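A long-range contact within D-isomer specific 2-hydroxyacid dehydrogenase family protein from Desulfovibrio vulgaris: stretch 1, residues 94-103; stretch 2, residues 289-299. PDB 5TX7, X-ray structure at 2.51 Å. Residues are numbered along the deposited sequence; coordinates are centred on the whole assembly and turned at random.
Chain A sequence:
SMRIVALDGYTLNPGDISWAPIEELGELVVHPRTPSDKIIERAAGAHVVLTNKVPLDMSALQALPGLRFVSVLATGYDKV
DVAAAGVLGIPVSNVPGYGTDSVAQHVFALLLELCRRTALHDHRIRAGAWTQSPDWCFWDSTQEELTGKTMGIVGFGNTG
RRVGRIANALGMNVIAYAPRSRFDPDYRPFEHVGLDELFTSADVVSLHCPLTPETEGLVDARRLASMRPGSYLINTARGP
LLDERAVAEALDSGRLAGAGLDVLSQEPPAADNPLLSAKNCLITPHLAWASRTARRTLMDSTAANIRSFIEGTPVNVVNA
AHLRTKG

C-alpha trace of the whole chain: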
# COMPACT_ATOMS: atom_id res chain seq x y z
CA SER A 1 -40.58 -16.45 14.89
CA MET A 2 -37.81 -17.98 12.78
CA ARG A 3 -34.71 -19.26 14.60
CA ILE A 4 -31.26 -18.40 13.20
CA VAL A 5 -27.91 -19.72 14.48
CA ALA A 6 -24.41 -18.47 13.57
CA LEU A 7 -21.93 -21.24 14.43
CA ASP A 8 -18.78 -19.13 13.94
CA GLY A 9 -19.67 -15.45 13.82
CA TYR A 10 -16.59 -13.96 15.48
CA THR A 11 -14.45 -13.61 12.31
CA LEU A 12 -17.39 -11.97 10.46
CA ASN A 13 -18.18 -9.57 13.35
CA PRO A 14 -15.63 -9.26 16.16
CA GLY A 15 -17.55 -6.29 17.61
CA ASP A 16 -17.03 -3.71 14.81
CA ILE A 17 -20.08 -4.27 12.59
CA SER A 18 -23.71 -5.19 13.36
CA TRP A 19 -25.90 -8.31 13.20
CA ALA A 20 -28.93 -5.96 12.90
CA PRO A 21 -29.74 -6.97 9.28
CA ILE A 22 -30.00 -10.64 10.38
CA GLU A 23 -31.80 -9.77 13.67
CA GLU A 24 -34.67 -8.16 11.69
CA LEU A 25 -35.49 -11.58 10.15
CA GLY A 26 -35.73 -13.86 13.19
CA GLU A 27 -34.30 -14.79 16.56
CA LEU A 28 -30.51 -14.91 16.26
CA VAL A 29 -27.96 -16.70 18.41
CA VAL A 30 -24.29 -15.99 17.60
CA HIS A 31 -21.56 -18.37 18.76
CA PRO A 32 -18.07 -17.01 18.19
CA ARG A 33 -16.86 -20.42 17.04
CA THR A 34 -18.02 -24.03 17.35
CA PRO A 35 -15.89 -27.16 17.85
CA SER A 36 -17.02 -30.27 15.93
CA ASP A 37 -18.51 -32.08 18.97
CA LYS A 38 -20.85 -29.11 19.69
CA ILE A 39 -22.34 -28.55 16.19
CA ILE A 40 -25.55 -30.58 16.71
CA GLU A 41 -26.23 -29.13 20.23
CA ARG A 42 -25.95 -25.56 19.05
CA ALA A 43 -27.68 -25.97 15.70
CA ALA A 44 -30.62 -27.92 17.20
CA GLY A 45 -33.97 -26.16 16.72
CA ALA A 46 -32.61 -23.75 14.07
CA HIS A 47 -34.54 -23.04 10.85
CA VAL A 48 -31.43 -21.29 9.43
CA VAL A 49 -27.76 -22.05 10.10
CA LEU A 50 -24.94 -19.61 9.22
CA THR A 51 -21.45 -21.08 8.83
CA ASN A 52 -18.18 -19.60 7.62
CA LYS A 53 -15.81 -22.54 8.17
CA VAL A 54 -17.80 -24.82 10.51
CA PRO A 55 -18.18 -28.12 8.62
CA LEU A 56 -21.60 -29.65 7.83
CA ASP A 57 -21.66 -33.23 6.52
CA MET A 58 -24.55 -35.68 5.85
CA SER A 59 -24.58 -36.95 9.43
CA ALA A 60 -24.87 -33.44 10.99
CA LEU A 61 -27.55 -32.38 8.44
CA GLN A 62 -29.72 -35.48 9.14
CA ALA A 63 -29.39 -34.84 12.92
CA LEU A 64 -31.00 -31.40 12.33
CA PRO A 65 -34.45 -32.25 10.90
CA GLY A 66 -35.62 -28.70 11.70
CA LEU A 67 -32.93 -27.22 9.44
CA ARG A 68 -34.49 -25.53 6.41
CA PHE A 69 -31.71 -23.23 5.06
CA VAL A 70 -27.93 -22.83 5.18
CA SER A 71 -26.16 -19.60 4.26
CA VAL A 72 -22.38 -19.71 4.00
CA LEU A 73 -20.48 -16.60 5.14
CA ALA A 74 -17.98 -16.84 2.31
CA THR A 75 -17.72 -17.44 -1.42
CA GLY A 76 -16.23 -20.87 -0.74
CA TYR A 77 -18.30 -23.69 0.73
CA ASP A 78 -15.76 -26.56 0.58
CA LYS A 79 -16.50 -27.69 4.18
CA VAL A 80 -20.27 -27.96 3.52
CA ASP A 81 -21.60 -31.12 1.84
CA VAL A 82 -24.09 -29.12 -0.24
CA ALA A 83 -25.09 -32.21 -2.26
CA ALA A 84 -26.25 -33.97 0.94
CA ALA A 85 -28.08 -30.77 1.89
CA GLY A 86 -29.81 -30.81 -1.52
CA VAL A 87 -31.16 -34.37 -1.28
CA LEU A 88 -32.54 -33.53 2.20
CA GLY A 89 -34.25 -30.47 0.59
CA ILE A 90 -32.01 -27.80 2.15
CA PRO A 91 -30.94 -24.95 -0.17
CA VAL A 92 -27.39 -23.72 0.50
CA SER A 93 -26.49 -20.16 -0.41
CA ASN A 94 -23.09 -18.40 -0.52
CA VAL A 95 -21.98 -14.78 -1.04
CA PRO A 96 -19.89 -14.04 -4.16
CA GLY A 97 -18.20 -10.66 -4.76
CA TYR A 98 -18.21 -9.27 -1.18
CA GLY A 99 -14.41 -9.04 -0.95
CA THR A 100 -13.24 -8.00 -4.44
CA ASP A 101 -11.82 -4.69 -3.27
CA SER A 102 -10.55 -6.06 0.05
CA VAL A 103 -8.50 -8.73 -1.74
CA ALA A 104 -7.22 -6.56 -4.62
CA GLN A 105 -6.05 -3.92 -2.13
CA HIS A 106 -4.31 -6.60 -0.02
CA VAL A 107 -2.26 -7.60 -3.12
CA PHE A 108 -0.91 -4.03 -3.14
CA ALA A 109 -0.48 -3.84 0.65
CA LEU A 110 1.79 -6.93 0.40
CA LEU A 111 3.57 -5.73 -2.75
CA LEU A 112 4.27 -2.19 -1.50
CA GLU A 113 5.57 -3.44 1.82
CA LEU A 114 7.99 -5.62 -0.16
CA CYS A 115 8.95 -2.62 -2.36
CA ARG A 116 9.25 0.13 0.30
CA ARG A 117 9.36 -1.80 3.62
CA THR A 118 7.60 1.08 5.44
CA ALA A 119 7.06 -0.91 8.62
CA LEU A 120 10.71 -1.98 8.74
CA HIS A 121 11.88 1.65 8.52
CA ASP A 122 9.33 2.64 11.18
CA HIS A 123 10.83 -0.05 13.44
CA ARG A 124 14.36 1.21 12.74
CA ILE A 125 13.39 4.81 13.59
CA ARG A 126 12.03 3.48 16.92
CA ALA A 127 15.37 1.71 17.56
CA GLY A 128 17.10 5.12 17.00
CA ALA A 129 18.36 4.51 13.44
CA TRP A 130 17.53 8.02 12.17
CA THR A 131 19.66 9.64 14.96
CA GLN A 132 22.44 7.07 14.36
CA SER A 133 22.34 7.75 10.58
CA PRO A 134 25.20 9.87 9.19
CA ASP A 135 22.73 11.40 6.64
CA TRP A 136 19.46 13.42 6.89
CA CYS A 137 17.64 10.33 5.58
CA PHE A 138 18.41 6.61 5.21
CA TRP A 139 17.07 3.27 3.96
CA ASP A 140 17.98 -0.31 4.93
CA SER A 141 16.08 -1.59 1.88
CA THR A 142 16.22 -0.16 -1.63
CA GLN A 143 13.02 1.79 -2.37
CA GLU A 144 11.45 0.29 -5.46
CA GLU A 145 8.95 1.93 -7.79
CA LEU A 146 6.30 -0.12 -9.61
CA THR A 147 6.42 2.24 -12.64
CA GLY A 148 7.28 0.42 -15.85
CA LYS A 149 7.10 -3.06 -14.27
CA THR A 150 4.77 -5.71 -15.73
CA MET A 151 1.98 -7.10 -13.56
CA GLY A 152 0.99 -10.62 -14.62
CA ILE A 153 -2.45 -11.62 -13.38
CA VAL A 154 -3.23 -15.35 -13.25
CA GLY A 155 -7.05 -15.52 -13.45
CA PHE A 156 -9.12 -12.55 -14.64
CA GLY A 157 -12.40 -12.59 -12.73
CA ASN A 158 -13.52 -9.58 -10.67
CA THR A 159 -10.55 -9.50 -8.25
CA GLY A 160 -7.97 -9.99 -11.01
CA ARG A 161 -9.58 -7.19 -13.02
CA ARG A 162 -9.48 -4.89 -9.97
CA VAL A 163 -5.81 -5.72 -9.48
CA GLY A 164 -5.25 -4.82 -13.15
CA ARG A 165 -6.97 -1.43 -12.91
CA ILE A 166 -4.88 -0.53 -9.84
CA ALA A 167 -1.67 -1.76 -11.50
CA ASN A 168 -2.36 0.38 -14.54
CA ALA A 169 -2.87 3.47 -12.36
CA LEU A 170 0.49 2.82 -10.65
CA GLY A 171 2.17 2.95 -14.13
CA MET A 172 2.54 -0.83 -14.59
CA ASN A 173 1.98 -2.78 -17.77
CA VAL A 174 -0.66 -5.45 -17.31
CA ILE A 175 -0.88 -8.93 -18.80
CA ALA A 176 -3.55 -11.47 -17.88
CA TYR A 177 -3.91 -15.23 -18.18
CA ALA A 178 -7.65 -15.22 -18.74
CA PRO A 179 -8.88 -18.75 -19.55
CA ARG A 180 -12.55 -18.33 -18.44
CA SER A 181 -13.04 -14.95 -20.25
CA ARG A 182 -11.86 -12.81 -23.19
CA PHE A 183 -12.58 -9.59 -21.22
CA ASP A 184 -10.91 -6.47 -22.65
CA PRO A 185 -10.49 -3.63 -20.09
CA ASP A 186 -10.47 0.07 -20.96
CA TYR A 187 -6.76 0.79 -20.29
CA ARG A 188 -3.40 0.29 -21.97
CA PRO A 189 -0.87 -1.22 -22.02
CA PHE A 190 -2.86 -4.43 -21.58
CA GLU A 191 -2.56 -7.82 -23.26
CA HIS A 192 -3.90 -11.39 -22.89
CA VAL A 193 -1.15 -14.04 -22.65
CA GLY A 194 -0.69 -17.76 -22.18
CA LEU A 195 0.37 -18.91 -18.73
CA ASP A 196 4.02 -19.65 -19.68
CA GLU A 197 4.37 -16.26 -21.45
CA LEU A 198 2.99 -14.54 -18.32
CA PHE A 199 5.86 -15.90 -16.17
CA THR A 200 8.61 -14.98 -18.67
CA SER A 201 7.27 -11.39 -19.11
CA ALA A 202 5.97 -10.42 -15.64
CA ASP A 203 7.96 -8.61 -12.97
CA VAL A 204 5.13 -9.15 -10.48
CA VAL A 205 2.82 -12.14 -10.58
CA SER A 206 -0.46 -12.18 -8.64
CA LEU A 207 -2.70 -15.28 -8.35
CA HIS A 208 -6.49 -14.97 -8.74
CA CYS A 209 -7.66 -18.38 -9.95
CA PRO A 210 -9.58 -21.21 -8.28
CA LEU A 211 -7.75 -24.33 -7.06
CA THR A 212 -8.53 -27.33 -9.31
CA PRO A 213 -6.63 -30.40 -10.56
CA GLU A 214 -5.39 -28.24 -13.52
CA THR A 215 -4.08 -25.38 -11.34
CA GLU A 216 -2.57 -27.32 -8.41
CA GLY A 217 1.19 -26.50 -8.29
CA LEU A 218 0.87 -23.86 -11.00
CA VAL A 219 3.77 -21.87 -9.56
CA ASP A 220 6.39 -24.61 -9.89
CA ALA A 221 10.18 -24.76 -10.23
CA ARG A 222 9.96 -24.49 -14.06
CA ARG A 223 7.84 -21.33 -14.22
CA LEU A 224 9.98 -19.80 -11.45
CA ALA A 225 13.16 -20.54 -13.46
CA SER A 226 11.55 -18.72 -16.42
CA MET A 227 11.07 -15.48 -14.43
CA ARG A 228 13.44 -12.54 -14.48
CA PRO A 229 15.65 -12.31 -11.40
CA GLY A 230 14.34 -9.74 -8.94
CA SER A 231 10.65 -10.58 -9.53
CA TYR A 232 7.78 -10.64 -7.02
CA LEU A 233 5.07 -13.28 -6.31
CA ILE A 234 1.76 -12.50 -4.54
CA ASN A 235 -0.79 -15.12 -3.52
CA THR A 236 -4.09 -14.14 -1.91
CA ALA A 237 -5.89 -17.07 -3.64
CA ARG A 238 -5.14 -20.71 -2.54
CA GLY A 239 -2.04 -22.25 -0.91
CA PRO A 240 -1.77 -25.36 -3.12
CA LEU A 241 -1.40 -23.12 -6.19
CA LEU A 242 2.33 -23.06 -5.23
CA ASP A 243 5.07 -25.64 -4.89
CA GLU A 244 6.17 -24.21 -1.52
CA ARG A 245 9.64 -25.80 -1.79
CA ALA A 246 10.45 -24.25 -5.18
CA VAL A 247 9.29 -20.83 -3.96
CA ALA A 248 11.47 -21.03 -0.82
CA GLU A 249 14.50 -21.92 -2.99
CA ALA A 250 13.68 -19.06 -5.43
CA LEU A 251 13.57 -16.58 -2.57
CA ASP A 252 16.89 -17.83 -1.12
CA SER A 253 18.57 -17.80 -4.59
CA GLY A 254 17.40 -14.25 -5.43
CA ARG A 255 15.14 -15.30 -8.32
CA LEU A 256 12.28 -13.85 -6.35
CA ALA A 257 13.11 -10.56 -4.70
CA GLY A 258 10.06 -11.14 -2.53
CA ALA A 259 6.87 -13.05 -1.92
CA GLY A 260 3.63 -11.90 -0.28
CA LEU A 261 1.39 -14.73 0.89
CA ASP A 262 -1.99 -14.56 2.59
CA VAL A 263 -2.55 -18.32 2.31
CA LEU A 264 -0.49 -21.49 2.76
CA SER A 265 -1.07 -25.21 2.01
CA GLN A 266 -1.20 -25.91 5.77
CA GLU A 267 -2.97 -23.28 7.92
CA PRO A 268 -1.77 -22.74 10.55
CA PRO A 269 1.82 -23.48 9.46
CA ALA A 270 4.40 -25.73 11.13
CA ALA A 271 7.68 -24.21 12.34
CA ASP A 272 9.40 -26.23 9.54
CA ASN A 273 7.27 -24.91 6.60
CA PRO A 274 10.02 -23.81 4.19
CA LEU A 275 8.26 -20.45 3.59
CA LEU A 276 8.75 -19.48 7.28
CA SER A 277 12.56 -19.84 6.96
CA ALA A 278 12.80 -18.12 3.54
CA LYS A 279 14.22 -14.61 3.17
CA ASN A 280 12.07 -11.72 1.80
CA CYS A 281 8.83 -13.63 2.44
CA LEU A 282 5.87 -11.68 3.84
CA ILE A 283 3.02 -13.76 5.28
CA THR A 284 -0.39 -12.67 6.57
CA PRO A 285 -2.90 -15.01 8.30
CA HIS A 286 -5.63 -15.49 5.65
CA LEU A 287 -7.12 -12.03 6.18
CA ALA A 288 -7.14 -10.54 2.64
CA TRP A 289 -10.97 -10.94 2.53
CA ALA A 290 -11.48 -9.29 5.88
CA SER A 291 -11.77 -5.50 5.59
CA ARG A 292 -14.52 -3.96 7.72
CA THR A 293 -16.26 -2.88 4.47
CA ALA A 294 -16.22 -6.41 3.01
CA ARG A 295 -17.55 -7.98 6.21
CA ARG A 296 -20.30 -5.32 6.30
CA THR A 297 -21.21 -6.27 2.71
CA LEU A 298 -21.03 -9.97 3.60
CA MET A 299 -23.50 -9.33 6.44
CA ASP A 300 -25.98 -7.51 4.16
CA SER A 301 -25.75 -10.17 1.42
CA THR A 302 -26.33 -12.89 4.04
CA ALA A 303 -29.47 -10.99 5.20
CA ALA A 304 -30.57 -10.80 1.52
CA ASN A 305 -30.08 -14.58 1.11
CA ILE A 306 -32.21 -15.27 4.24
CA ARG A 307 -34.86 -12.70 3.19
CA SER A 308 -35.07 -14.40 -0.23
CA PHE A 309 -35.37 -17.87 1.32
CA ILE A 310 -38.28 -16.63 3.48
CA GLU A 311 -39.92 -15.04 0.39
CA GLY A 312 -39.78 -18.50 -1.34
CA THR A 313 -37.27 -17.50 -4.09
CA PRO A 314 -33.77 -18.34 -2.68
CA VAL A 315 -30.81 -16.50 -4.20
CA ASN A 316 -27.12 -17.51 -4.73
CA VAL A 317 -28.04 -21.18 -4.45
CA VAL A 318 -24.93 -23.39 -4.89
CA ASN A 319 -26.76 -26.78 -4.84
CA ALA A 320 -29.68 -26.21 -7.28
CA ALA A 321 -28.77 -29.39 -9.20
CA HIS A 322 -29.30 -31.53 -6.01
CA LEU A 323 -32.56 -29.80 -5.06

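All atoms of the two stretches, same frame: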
# COMPACT_ATOMS: atom_id res chain seq x y z
N ASN A 94 -24.35 -19.07 -0.87
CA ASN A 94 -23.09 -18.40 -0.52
C ASN A 94 -23.19 -16.90 -0.81
O ASN A 94 -24.27 -16.41 -1.12
CB ASN A 94 -21.90 -19.06 -1.24
CG ASN A 94 -21.87 -18.80 -2.73
OD1 ASN A 94 -22.83 -18.28 -3.33
ND2 ASN A 94 -20.75 -19.16 -3.34
N VAL A 95 -22.07 -16.19 -0.70
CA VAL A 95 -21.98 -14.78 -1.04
C VAL A 95 -20.78 -14.54 -1.95
O VAL A 95 -19.64 -14.45 -1.47
CB VAL A 95 -21.82 -13.91 0.21
CG1 VAL A 95 -21.87 -12.43 -0.17
CG2 VAL A 95 -22.89 -14.24 1.26
N PRO A 96 -21.00 -14.44 -3.27
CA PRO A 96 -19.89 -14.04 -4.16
C PRO A 96 -19.70 -12.52 -4.19
O PRO A 96 -20.63 -11.77 -3.89
CB PRO A 96 -20.33 -14.56 -5.53
CG PRO A 96 -21.82 -14.56 -5.47
CD PRO A 96 -22.23 -14.73 -4.02
N GLY A 97 -18.48 -12.08 -4.50
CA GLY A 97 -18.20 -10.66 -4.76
C GLY A 97 -18.03 -9.70 -3.59
O GLY A 97 -17.65 -8.55 -3.80
N TYR A 98 -18.28 -10.15 -2.36
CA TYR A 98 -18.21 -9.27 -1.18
C TYR A 98 -16.81 -8.66 -0.95
O TYR A 98 -16.70 -7.57 -0.40
CB TYR A 98 -18.65 -10.02 0.10
CG TYR A 98 -17.64 -11.03 0.62
CD1 TYR A 98 -16.64 -10.67 1.52
CD2 TYR A 98 -17.71 -12.36 0.24
CE1 TYR A 98 -15.72 -11.60 1.99
CE2 TYR A 98 -16.81 -13.31 0.68
CZ TYR A 98 -15.80 -12.92 1.56
OH TYR A 98 -14.88 -13.84 2.00
N GLY A 99 -15.76 -9.39 -1.33
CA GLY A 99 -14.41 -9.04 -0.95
C GLY A 99 -13.46 -8.70 -2.10
O GLY A 99 -12.24 -8.74 -1.94
N THR A 100 -14.02 -8.34 -3.25
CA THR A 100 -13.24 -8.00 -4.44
C THR A 100 -12.23 -6.90 -4.16
O THR A 100 -11.05 -7.01 -4.46
CB THR A 100 -14.16 -7.51 -5.59
OG1 THR A 100 -15.09 -8.55 -5.93
CG2 THR A 100 -13.35 -7.11 -6.82
N ASP A 101 -12.70 -5.82 -3.56
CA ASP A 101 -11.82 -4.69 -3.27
C ASP A 101 -10.88 -4.96 -2.10
O ASP A 101 -9.73 -4.52 -2.12
CB ASP A 101 -12.66 -3.46 -2.99
CG ASP A 101 -13.39 -2.96 -4.24
OD1 ASP A 101 -12.69 -2.60 -5.21
OD2 ASP A 101 -14.65 -2.93 -4.24
N SER A 102 -11.37 -5.68 -1.09
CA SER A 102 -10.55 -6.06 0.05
C SER A 102 -9.33 -6.84 -0.43
O SER A 102 -8.20 -6.51 -0.07
CB SER A 102 -11.36 -6.89 1.04
OG SER A 102 -10.69 -7.01 2.29
N VAL A 103 -9.57 -7.84 -1.28
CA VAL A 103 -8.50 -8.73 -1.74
C VAL A 103 -7.53 -8.02 -2.67
O VAL A 103 -6.31 -8.07 -2.43
CB VAL A 103 -9.07 -10.03 -2.38
CG1 VAL A 103 -7.98 -10.88 -3.02
CG2 VAL A 103 -9.76 -10.87 -1.28
N TRP A 289 -9.50 -11.10 2.63
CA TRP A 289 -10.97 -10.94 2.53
C TRP A 289 -11.63 -10.05 3.56
O TRP A 289 -12.83 -9.76 3.44
CB TRP A 289 -11.64 -12.33 2.69
CG TRP A 289 -11.43 -12.90 4.09
CD1 TRP A 289 -10.33 -13.56 4.55
CD2 TRP A 289 -12.34 -12.81 5.20
NE1 TRP A 289 -10.50 -13.89 5.87
CE2 TRP A 289 -11.72 -13.44 6.30
CE3 TRP A 289 -13.62 -12.27 5.37
CZ2 TRP A 289 -12.33 -13.56 7.55
CZ3 TRP A 289 -14.23 -12.37 6.62
CH2 TRP A 289 -13.58 -13.01 7.70
N ALA A 290 -10.89 -9.64 4.58
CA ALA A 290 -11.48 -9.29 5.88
C ALA A 290 -11.56 -7.82 6.24
O ALA A 290 -11.60 -7.49 7.43
CB ALA A 290 -10.73 -10.03 6.96
N SER A 291 -11.60 -6.91 5.26
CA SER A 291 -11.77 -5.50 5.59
C SER A 291 -13.14 -5.28 6.23
O SER A 291 -14.09 -6.03 5.97
CB SER A 291 -11.66 -4.61 4.36
OG SER A 291 -12.82 -4.73 3.55
N ARG A 292 -13.25 -4.25 7.07
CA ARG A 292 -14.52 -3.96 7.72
C ARG A 292 -15.64 -3.71 6.69
O ARG A 292 -16.77 -4.12 6.91
CB ARG A 292 -14.41 -2.78 8.68
CG ARG A 292 -15.69 -2.55 9.48
CD ARG A 292 -15.48 -1.91 10.83
NE ARG A 292 -14.65 -0.75 10.67
CZ ARG A 292 -15.08 0.40 10.14
NH1 ARG A 292 -16.35 0.56 9.73
NH2 ARG A 292 -14.21 1.40 10.02
N THR A 293 -15.32 -3.06 5.57
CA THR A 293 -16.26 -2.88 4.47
C THR A 293 -16.77 -4.20 3.86
O THR A 293 -17.96 -4.34 3.58
CB THR A 293 -15.63 -2.03 3.37
OG1 THR A 293 -15.32 -0.74 3.92
CG2 THR A 293 -16.56 -1.85 2.17
N ALA A 294 -15.86 -5.14 3.62
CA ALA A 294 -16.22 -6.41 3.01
C ALA A 294 -17.10 -7.25 3.94
O ALA A 294 -18.05 -7.87 3.50
CB ALA A 294 -14.96 -7.18 2.61
N ARG A 295 -16.77 -7.26 5.22
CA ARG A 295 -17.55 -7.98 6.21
C ARG A 295 -18.96 -7.36 6.37
O ARG A 295 -19.94 -8.07 6.50
CB ARG A 295 -16.77 -8.08 7.53
CG ARG A 295 -15.58 -9.03 7.38
CD ARG A 295 -14.70 -9.20 8.61
NE ARG A 295 -13.99 -8.00 9.02
CZ ARG A 295 -14.35 -7.16 10.00
NH1 ARG A 295 -15.46 -7.33 10.71
NH2 ARG A 295 -13.57 -6.11 10.28
N ARG A 296 -19.03 -6.05 6.33
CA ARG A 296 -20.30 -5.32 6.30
C ARG A 296 -21.16 -5.73 5.09
O ARG A 296 -22.36 -5.95 5.22
CB ARG A 296 -20.03 -3.80 6.27
CG ARG A 296 -20.79 -2.96 7.28
CD ARG A 296 -20.11 -1.60 7.52
N THR A 297 -20.52 -5.87 3.93
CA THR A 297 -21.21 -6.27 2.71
C THR A 297 -21.66 -7.73 2.81
O THR A 297 -22.79 -8.07 2.44
CB THR A 297 -20.27 -6.08 1.49
OG1 THR A 297 -19.99 -4.68 1.34
CG2 THR A 297 -20.89 -6.63 0.19
N LEU A 298 -20.75 -8.57 3.30
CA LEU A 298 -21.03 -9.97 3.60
C LEU A 298 -22.25 -10.16 4.52
O LEU A 298 -23.07 -11.05 4.30
CB LEU A 298 -19.77 -10.63 4.16
CG LEU A 298 -19.76 -12.11 4.48
CD1 LEU A 298 -20.32 -12.96 3.37
CD2 LEU A 298 -18.33 -12.52 4.81
N MET A 299 -22.36 -9.30 5.53
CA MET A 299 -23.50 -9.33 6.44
C MET A 299 -24.79 -9.02 5.70
O MET A 299 -25.76 -9.75 5.84
CB MET A 299 -23.29 -8.33 7.58
CG MET A 299 -24.38 -8.33 8.66
SD MET A 299 -24.37 -9.78 9.73
CE MET A 299 -22.85 -9.50 10.64
O HOH W 1 -17.74 -4.95 -0.35

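Tyr-98 is the centre of the contact, with more of its surface covered by the opposing stretch than any other residue here. Its CA-to-CB bond points toward the 292-299 helix, and chi1 in the p well with chi2 near 90° lays the ring in the hollow lined by Trp-289, Ala-294 and Leu-298. Leu-298 CD2 sits over one ring face, 4.1 Å from the Tyr-98 ring centroid and 15° off its normal, a CH-pi contact. Leu-298 also reaches the start of stretch 1: its CD1 packs 3.6 Å from Val-95 CG2, joining two buried aliphatic side chains. The far end of the tyrosine meets Trp-289, with Tyr-98 OH 3.6 Å from Trp-289 CB and Tyr-98 CE1 4.0 Å from Trp-289 CE3.

Ala-294 brings the backbones close: its CA is 5.1 Å from Gly-99 CA, and Ala-294 CB fits 3.5 Å from Tyr-98 O and 4.1 Å from Gly-99 CA. A CB on Gly-99 would point toward stretch 2 but would be crowded by the Tyr-98 ring of its own stretch, 3.2 Å from Tyr-98 CE1. Ala-294 CB also touches the helix of stretch 1, 3.9 Å from Ser-102 CB, while Val-103 CG2 lies 3.9 Å from Trp-289 N.

Beyond this apolar packing, Ser-102 supplies the direct hydrogen bond between the stretches: Ser-291 N donates to Ser-102 OG (3.1 Å, 152°). Ser-291 in turn caps its own helix, Ser-291 OG accepting from Ala-294 N at 3.1 Å, so the two serines tie the helix start to stretch 1. Behind it, the CA-to-CB bond of Arg-295 points away from stretch 1, and Arg-295 NE donates to Ala-290 O at 2.9 Å.

At the other edge, Thr-297 CG2 packs 4.0 Å from Tyr-98 CA, and a water bridges the stretches, donating to Tyr-98 O (2.8 Å from the water O) and hydrogen-bonding Thr-297 OG1 (also 2.8 Å from the water O).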